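Long-range contacts in nucleoprotein (Rift Valley fever virus, PDB 3LYF), which encapsidates the viral genomic RNA, shielding it from nucleases and forming the ribonucleoprotein that serves as template for transcription and replication: residues Glu6-Phe11 with Met57-Leu62; Leu162-Asp167 with Ala232-Ala237; Arg114-Leu119 with His146-Gly151. All blocks are in the same frame, centred on the assembly; numbering follows the deposited sequence.

Along the chain the order is contact 1, contact 3, contact 2, and in space too contact 3 lies between, its centre about 5 Å from that of the chain. Contact 1 touches it directly: L62 of helix 50-63 packs on H146, T115 and L119, L62 CD1 lying 3.8 Å from L119 CD2. Contact 2 joins where I165 CG2 comes within 3.8 Å of F149 CZ. Contacts 1 and 2 lie about 29 Å apart, centre to centre. RNA-binding residues lie nearby without touching: the L60 side chain is about 8 Å from that of N66, that of S148 about 9 Å from that of F33, and that of H146 about 6 Å from that of S105, which probably binds RNA.

Contact 1 of 3, residues Glu6-Phe11 with Met57-Leu62; sequences ELAIQF and MIVLAL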
loop_
_atom_site.group_PDB
_atom_site.type_symbol
_atom_site.label_atom_id
_atom_site.label_comp_id
_atom_site.label_asym_id
_atom_site.label_seq_id
_atom_site.Cartn_x
_atom_site.Cartn_y
_atom_site.Cartn_z
ATOM N N GLU A 6 -6.075 -3.551 -8.716
ATOM C CA GLU A 6 -7.018 -3.244 -9.809
ATOM C C GLU A 6 -8.402 -3.714 -9.454
ATOM O O GLU A 6 -9.378 -3.053 -9.729
ATOM C CB GLU A 6 -6.629 -3.893 -11.138
ATOM C CG GLU A 6 -5.275 -3.500 -11.675
ATOM C CD GLU A 6 -5.033 -4.053 -13.048
ATOM O OE1 GLU A 6 -5.306 -5.255 -13.246
ATOM O OE2 GLU A 6 -4.555 -3.300 -13.928
ATOM N N LEU A 7 -8.468 -4.862 -8.784
ATOM C CA LEU A 7 -9.717 -5.396 -8.322
ATOM C C LEU A 7 -10.257 -4.578 -7.160
ATOM O O LEU A 7 -11.455 -4.365 -7.058
ATOM C CB LEU A 7 -9.538 -6.852 -7.946
ATOM C CG LEU A 7 -9.265 -7.826 -9.112
ATOM C CD1 LEU A 7 -8.876 -9.216 -8.565
ATOM C CD2 LEU A 7 -10.506 -7.930 -10.027
ATOM N N ALA A 8 -9.393 -4.172 -6.242
ATOM C CA ALA A 8 -9.846 -3.381 -5.082
ATOM C C ALA A 8 -10.548 -2.093 -5.567
ATOM O O ALA A 8 -11.580 -1.680 -5.015
ATOM C CB ALA A 8 -8.670 -3.065 -4.122
ATOM N N ILE A 9 -9.992 -1.516 -6.624
ATOM C CA ILE A 9 -10.534 -0.293 -7.237
ATOM C C ILE A 9 -11.883 -0.572 -7.888
ATOM O O ILE A 9 -12.837 0.163 -7.674
ATOM C CB ILE A 9 -9.533 0.316 -8.267
ATOM C CG1 ILE A 9 -8.277 0.813 -7.563
ATOM C CG2 ILE A 9 -10.200 1.477 -9.120
ATOM C CD1 ILE A 9 -7.108 1.096 -8.527
ATOM N N GLN A 10 -11.981 -1.672 -8.628
ATOM C CA GLN A 10 -13.250 -2.064 -9.267
ATOM C C GLN A 10 -14.343 -2.228 -8.199
ATOM O O GLN A 10 -15.500 -1.863 -8.439
ATOM C CB GLN A 10 -13.064 -3.356 -10.114
ATOM C CG GLN A 10 -14.340 -3.868 -10.777
ATOM C CD GLN A 10 -14.217 -5.243 -11.450
ATOM O OE1 GLN A 10 -13.121 -5.810 -11.587
ATOM N NE2 GLN A 10 -15.360 -5.770 -11.899
ATOM N N PHE A 11 -13.972 -2.729 -7.009
ATOM C CA PHE A 11 -14.957 -2.973 -5.950
ATOM C C PHE A 11 -15.131 -1.898 -4.859
ATOM O O PHE A 11 -15.900 -2.105 -3.909
ATOM C CB PHE A 11 -14.651 -4.315 -5.261
ATOM C CG PHE A 11 -14.633 -5.503 -6.203
ATOM C CD1 PHE A 11 -15.591 -5.652 -7.181
ATOM C CD2 PHE A 11 -13.656 -6.476 -6.087
ATOM C CE1 PHE A 11 -15.563 -6.759 -8.041
ATOM C CE2 PHE A 11 -13.642 -7.603 -6.917
ATOM C CZ PHE A 11 -14.577 -7.734 -7.900
ATOM N N MET A 57 -13.126 -12.799 -4.949
ATOM C CA MET A 57 -13.751 -12.937 -3.651
ATOM C C MET A 57 -12.831 -12.630 -2.462
ATOM O O MET A 57 -13.303 -12.176 -1.428
ATOM C CB MET A 57 -14.339 -14.344 -3.519
ATOM C CG MET A 57 -15.425 -14.564 -4.529
ATOM S SD MET A 57 -16.372 -16.119 -4.333
ATOM C CE MET A 57 -15.535 -17.078 -5.594
ATOM N N ILE A 58 -11.547 -12.966 -2.572
ATOM C CA ILE A 58 -10.572 -12.590 -1.547
ATOM C C ILE A 58 -10.491 -11.058 -1.441
ATOM O O ILE A 58 -10.476 -10.517 -0.324
ATOM C CB ILE A 58 -9.183 -13.205 -1.856
ATOM C CG1 ILE A 58 -9.199 -14.706 -1.646
ATOM C CG2 ILE A 58 -8.050 -12.536 -1.024
ATOM C CD1 ILE A 58 -8.069 -15.423 -2.346
ATOM N N VAL A 59 -10.494 -10.352 -2.578
ATOM C CA VAL A 59 -10.395 -8.882 -2.501
ATOM C C VAL A 59 -11.646 -8.330 -1.812
ATOM O O VAL A 59 -11.580 -7.421 -0.976
ATOM C CB VAL A 59 -10.148 -8.266 -3.843
ATOM C CG1 VAL A 59 -10.201 -6.708 -3.758
ATOM C CG2 VAL A 59 -8.811 -8.755 -4.390
ATOM N N LEU A 60 -12.793 -8.936 -2.123
ATOM C CA LEU A 60 -14.051 -8.505 -1.517
ATOM C C LEU A 60 -14.026 -8.743 -0.015
ATOM O O LEU A 60 -14.404 -7.865 0.758
ATOM C CB LEU A 60 -15.241 -9.206 -2.160
ATOM C CG LEU A 60 -15.548 -8.868 -3.632
ATOM C CD1 LEU A 60 -16.579 -9.833 -4.235
ATOM C CD2 LEU A 60 -16.052 -7.454 -3.731
ATOM N N ALA A 61 -13.585 -9.919 0.389
ATOM C CA ALA A 61 -13.531 -10.263 1.819
ATOM C C ALA A 61 -12.593 -9.330 2.607
ATOM O O ALA A 61 -12.850 -9.055 3.792
ATOM C CB ALA A 61 -13.069 -11.687 2.009
ATOM N N LEU A 62 -11.451 -8.987 2.006
ATOM C CA LEU A 62 -10.436 -8.155 2.681
ATOM C C LEU A 62 -10.773 -6.669 2.691
ATOM O O LEU A 62 -10.429 -5.959 3.629
ATOM C CB LEU A 62 -9.042 -8.332 2.017
ATOM C CG LEU A 62 -8.322 -9.665 2.130
ATOM C CD1 LEU A 62 -6.935 -9.731 1.445
ATOM C CD2 LEU A 62 -8.185 -10.010 3.544
#
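F11 lays one face of its ring against L60 in a CH-pi contact. The methyl L60 CD2 sits 3.7 Å from the centroid of the F11 ring, 24° off the normal and displaced toward the CG-CD2 side of the rim; the two side chains cross at about a right angle. L60 points its CB past the other segment, and its outer branch makes the approach.

The other touches converge on V59, from two aliphatic neighbours and the edge of the same ring. With CG1 anti to the backbone N (chi1 174°), that methyl reaches the backbone of helix 3-10, 3.6 Å from A8 CA, and also meets A8 CB at 4.0 Å. The same methyl lies at the edge of the F11 ring, 4.2 Å from F11 CD2, while V59 CG2 turns to L7 CB at 4.1 Å.

Polar groups are served elsewhere: the carbonyl of F11 accepts a hydrogen bond from R64 NH1, and that of V59 one from T63 OG1. On the far side of helix 3-10, I9 packs against W125 of the second subunit, whereas A8 touches W125 of its own chain, a residue important for dimerization. The arrangement is a buried helix-helix packing that seats the N-terminal helix on helix 50-63, within a region probably essential for oligomerization.

Contact 2 of 3, residues Leu162-Asp167 with Ala232-Ala237; sequences LRAILD and AAVMAA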
loop_
_atom_site.group_PDB
_atom_site.type_symbol
_atom_site.label_atom_id
_atom_site.label_comp_id
_atom_site.label_asym_id
_atom_site.label_seq_id
_atom_site.Cartn_x
_atom_site.Cartn_y
_atom_site.Cartn_z
ATOM N N LEU A 162 7.013 -20.205 17.927
ATOM C CA LEU A 162 5.559 -20.230 17.801
ATOM C C LEU A 162 4.887 -19.137 18.599
ATOM O O LEU A 162 4.015 -18.425 18.080
ATOM C CB LEU A 162 5.009 -21.576 18.277
ATOM C CG LEU A 162 3.511 -21.824 18.193
ATOM C CD1 LEU A 162 3.091 -21.685 16.743
ATOM C CD2 LEU A 162 3.178 -23.229 18.710
ATOM N N ARG A 163 5.268 -19.012 19.869
ATOM C CA ARG A 163 4.697 -17.978 20.724
ATOM C C ARG A 163 4.958 -16.581 20.136
ATOM O O ARG A 163 4.057 -15.742 20.146
ATOM C CB ARG A 163 5.215 -18.097 22.166
ATOM C CG ARG A 163 4.420 -19.074 23.025
ATOM C CD ARG A 163 4.843 -18.998 24.516
ATOM N NE ARG A 163 6.163 -19.598 24.728
ATOM C CZ ARG A 163 6.415 -20.910 24.784
ATOM N NH1 ARG A 163 5.432 -21.801 24.659
ATOM N NH2 ARG A 163 7.660 -21.337 24.963
ATOM N N ALA A 164 6.154 -16.336 19.608
ATOM C CA ALA A 164 6.448 -15.028 18.977
ATOM C C ALA A 164 5.515 -14.776 17.793
ATOM O O ALA A 164 4.961 -13.702 17.685
ATOM C CB ALA A 164 7.866 -14.942 18.524
ATOM N N ILE A 165 5.362 -15.777 16.920
ATOM C CA ILE A 165 4.553 -15.641 15.712
ATOM C C ILE A 165 3.119 -15.278 16.109
ATOM O O ILE A 165 2.535 -14.339 15.556
ATOM C CB ILE A 165 4.603 -16.940 14.847
ATOM C CG1 ILE A 165 5.974 -17.112 14.185
ATOM C CG2 ILE A 165 3.466 -16.978 13.807
ATOM C CD1 ILE A 165 6.157 -16.283 12.875
ATOM N N LEU A 166 2.562 -15.987 17.094
ATOM C CA LEU A 166 1.168 -15.789 17.475
ATOM C C LEU A 166 0.970 -14.463 18.226
ATOM O O LEU A 166 -0.056 -13.788 18.029
ATOM C CB LEU A 166 0.659 -16.957 18.343
ATOM C CG LEU A 166 0.507 -18.288 17.600
ATOM C CD1 LEU A 166 -0.180 -19.308 18.486
ATOM C CD2 LEU A 166 -0.281 -18.139 16.261
ATOM N N ASP A 167 1.914 -14.139 19.118
ATOM C CA ASP A 167 1.955 -12.837 19.813
ATOM C C ASP A 167 1.984 -11.668 18.805
ATOM O O ASP A 167 1.210 -10.692 18.939
ATOM C CB ASP A 167 3.185 -12.731 20.756
ATOM C CG ASP A 167 3.003 -13.473 22.113
ATOM O OD1 ASP A 167 1.871 -13.861 22.467
ATOM O OD2 ASP A 167 4.014 -13.639 22.845
ATOM N N ALA A 232 13.178 -10.247 12.838
ATOM C CA ALA A 232 13.205 -9.177 13.846
ATOM C C ALA A 232 11.901 -8.385 13.928
ATOM O O ALA A 232 11.479 -7.992 14.998
ATOM C CB ALA A 232 14.387 -8.226 13.607
ATOM N N ALA A 233 11.240 -8.155 12.801
ATOM C CA ALA A 233 9.949 -7.459 12.819
ATOM C C ALA A 233 8.870 -8.229 13.613
ATOM O O ALA A 233 8.125 -7.647 14.385
ATOM C CB ALA A 233 9.501 -7.185 11.389
ATOM N N VAL A 234 8.801 -9.546 13.429
ATOM C CA VAL A 234 7.899 -10.404 14.247
ATOM C C VAL A 234 8.263 -10.363 15.742
ATOM O O VAL A 234 7.405 -10.255 16.638
ATOM C CB VAL A 234 7.986 -11.859 13.766
ATOM C CG1 VAL A 234 7.339 -12.796 14.759
ATOM C CG2 VAL A 234 7.403 -11.993 12.335
ATOM N N MET A 235 9.555 -10.427 16.016
ATOM C CA MET A 235 10.020 -10.335 17.391
ATOM C C MET A 235 9.607 -8.995 17.985
ATOM O O MET A 235 9.107 -8.948 19.099
ATOM C CB MET A 235 11.539 -10.563 17.479
ATOM C CG MET A 235 12.020 -11.962 17.099
ATOM S SD MET A 235 11.267 -13.418 17.921
ATOM C CE MET A 235 12.110 -13.442 19.510
ATOM N N ALA A 236 9.754 -7.899 17.237
ATOM C CA ALA A 236 9.360 -6.573 17.782
ATOM C C ALA A 236 7.837 -6.482 17.984
ATOM O O ALA A 236 7.341 -5.963 19.003
ATOM C CB ALA A 236 9.843 -5.461 16.867
ATOM N N ALA A 237 7.092 -7.039 17.028
ATOM C CA ALA A 237 5.638 -7.120 17.152
ATOM C C ALA A 237 5.202 -7.899 18.388
ATOM O O ALA A 237 4.308 -7.469 19.108
ATOM C CB ALA A 237 5.030 -7.734 15.887
#
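V234 CG1 lies against the backbone of A164, 3.9 Å from A164 O. This methyl is anti to the backbone N (chi1 167°), a setting that directs it at the backbone of helix 159-180 rather than along its own helix. The same methyl also touches I165, at CA and, at 4.1 Å, at the terminal methyl I165 CD1. The CB of I165 points away from helix 232-242; its chain bends back at chi2 (-82°), which brings CD1 round to V234.

M235 works in a similar way from the exposed side of helix 232-242. Its CB points away from helix 159-180, but bends at chi2 and chi3 fold the chain over so that the sulfur comes alongside the A164 methyl, M235 SD to A164 CB 3.8 Å. A164 is thus met by V234 at its carbonyl and by M235 at its CB.

The helices cross at 71°, their short-segment axes 8.2 Å apart, in a steep helix-helix packing; the small A164 lies in the interface, its CA 6.1 Å from M235 CA. The pair joins the C-terminal helix 232-242 to the long helix 159-180, away from the annotated RNA-binding residues.

Further along, A168 of helix 159-180 extends the apolar strip by touching both V234 and A237, and Y140 packs on A237 from a loop. The D167 side chain lies against A238, Y241 and K242 of the C-terminal helix. At the start of that helix S231 OG hydrogen-bonds to V234 N, while I165 packs inward on F149.

Contact 3 of 3, residues Arg114-Leu119 with His146-Gly151; sequences RTCQAL and HPSFAG
T115 brings its methyl to the H146-S148 pair, and the side chain can be followed outward from its CB, which lies 3.9 Å from S148 OG. The branch CG2 is anti to the backbone N and goes on to the loop: T115 CG2 stands 3.6 Å from S148 OG and makes an off-centre CH-pi contact with the H146 ring, 4.2 Å from T115 CG2 to the centroid and 29° off the normal. The other branch, OG1, hydrogen-bonds to the carbonyl A108 O of helix 104-110.

Beside it, C116 SG lies against the middle of the 3-10 segment, 3.5 Å from F149 CA, and near the plane of the F149 ring at its edge. L119 crosses H146 at about a right angle, with L119 CD1 3.8 Å from H146 CB.

Within the loop, H146 ND1 and S148 OG share a hydrogen bond of 2.9 Å, at an angle of 155°. It ties the imidazole to the turn and restrains its rotation. Within these buried residues the two polar atoms are paired with each other, and the helix 112-122 side offers them chiefly methyls and a thiol: contact across the segments is apolar packing around a polar pair internal to the loop.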
loop_
_atom_site.group_PDB
_atom_site.type_symbol
_atom_site.label_atom_id
_atom_site.label_comp_id
_atom_site.label_asym_id
_atom_site.label_seq_id
_atom_site.Cartn_x
_atom_site.Cartn_y
_atom_site.Cartn_z
ATOM N N ARG A 114 -3.092 -17.534 -0.297
ATOM C CA ARG A 114 -3.297 -16.495 -1.285
ATOM C C ARG A 114 -3.710 -15.223 -0.568
ATOM O O ARG A 114 -3.184 -14.149 -0.873
ATOM C CB ARG A 114 -4.335 -16.972 -2.284
ATOM C CG ARG A 114 -3.801 -18.222 -3.005
ATOM C CD ARG A 114 -4.762 -18.922 -3.937
ATOM N NE ARG A 114 -5.481 -18.013 -4.825
ATOM C CZ ARG A 114 -6.385 -18.429 -5.710
ATOM N NH1 ARG A 114 -6.649 -19.750 -5.836
ATOM N NH2 ARG A 114 -7.031 -17.550 -6.471
ATOM N N THR A 115 -4.648 -15.350 0.382
ATOM C CA THR A 115 -5.162 -14.202 1.114
ATOM C C THR A 115 -4.024 -13.400 1.765
ATOM O O THR A 115 -4.008 -12.165 1.741
ATOM C CB THR A 115 -6.187 -14.665 2.183
ATOM O OG1 THR A 115 -7.242 -15.348 1.508
ATOM C CG2 THR A 115 -6.799 -13.501 2.984
ATOM N N CYS A 116 -3.116 -14.103 2.436
ATOM C CA CYS A 116 -2.098 -13.430 3.196
ATOM C C CYS A 116 -1.079 -12.809 2.272
ATOM O O CYS A 116 -0.592 -11.728 2.563
ATOM C CB CYS A 116 -1.443 -14.374 4.221
ATOM S SG CYS A 116 -2.539 -14.843 5.507
ATOM N N GLN A 117 -0.771 -13.449 1.139
ATOM C CA GLN A 117 0.110 -12.823 0.157
ATOM C C GLN A 117 -0.514 -11.559 -0.451
ATOM O O GLN A 117 0.198 -10.576 -0.697
ATOM C CB GLN A 117 0.540 -13.840 -0.930
ATOM C CG GLN A 117 1.533 -13.330 -1.956
ATOM C CD GLN A 117 2.775 -12.652 -1.356
ATOM O OE1 GLN A 117 3.415 -13.171 -0.432
ATOM N NE2 GLN A 117 3.116 -11.473 -1.890
ATOM N N ALA A 118 -1.840 -11.526 -0.608
ATOM C CA ALA A 118 -2.513 -10.318 -1.089
ATOM C C ALA A 118 -2.401 -9.113 -0.135
ATOM O O ALA A 118 -2.506 -7.951 -0.577
ATOM C CB ALA A 118 -3.998 -10.606 -1.372
ATOM N N LEU A 119 -2.188 -9.391 1.149
ATOM C CA LEU A 119 -2.160 -8.358 2.159
ATOM C C LEU A 119 -0.987 -7.406 1.980
ATOM O O LEU A 119 -1.080 -6.258 2.423
ATOM C CB LEU A 119 -2.129 -8.936 3.563
ATOM C CG LEU A 119 -3.301 -9.756 4.055
ATOM C CD1 LEU A 119 -2.865 -10.364 5.349
ATOM C CD2 LEU A 119 -4.555 -8.874 4.267
ATOM N N HIS A 146 -4.595 -10.451 8.780
ATOM C CA HIS A 146 -5.915 -11.036 8.536
ATOM C C HIS A 146 -6.083 -12.246 9.468
ATOM O O HIS A 146 -5.109 -12.941 9.768
ATOM C CB HIS A 146 -6.113 -11.417 7.050
ATOM C CG HIS A 146 -7.545 -11.720 6.716
ATOM N ND1 HIS A 146 -8.033 -13.005 6.591
ATOM C CD2 HIS A 146 -8.611 -10.897 6.574
ATOM C CE1 HIS A 146 -9.330 -12.953 6.326
ATOM N NE2 HIS A 146 -9.711 -11.691 6.351
ATOM N N PRO A 147 -7.302 -12.462 9.990
ATOM C CA PRO A 147 -7.490 -13.630 10.857
ATOM C C PRO A 147 -7.091 -14.984 10.256
ATOM O O PRO A 147 -6.673 -15.892 11.019
ATOM C CB PRO A 147 -9.001 -13.593 11.163
ATOM C CG PRO A 147 -9.321 -12.080 11.078
ATOM C CD PRO A 147 -8.529 -11.635 9.886
ATOM N N SER A 148 -7.204 -15.110 8.937
ATOM C CA SER A 148 -6.843 -16.342 8.213
ATOM C C SER A 148 -5.372 -16.665 8.239
ATOM O O SER A 148 -5.017 -17.796 7.946
ATOM C CB SER A 148 -7.257 -16.268 6.761
ATOM O OG SER A 148 -6.422 -15.409 6.024
ATOM N N PHE A 149 -4.517 -15.676 8.576
ATOM C CA PHE A 149 -3.100 -15.982 8.816
ATOM C C PHE A 149 -2.896 -17.136 9.840
ATOM O O PHE A 149 -1.926 -17.869 9.738
ATOM C CB PHE A 149 -2.315 -14.759 9.307
ATOM C CG PHE A 149 -0.937 -15.105 9.800
ATOM C CD1 PHE A 149 0.094 -15.264 8.899
ATOM C CD2 PHE A 149 -0.695 -15.342 11.166
ATOM C CE1 PHE A 149 1.355 -15.623 9.315
ATOM C CE2 PHE A 149 0.562 -15.702 11.588
ATOM C CZ PHE A 149 1.588 -15.827 10.652
ATOM N N ALA A 150 -3.756 -17.266 10.844
ATOM C CA ALA A 150 -3.612 -18.386 11.835
ATOM C C ALA A 150 -3.555 -19.752 11.165
ATOM O O ALA A 150 -2.957 -20.692 11.685
ATOM C CB ALA A 150 -4.743 -18.359 12.876
ATOM N N GLY A 151 -4.167 -19.875 10.009
ATOM C CA GLY A 151 -4.134 -21.126 9.268
ATOM C C GLY A 151 -2.795 -21.350 8.595
ATOM O O GLY A 151 -2.609 -22.399 7.973
#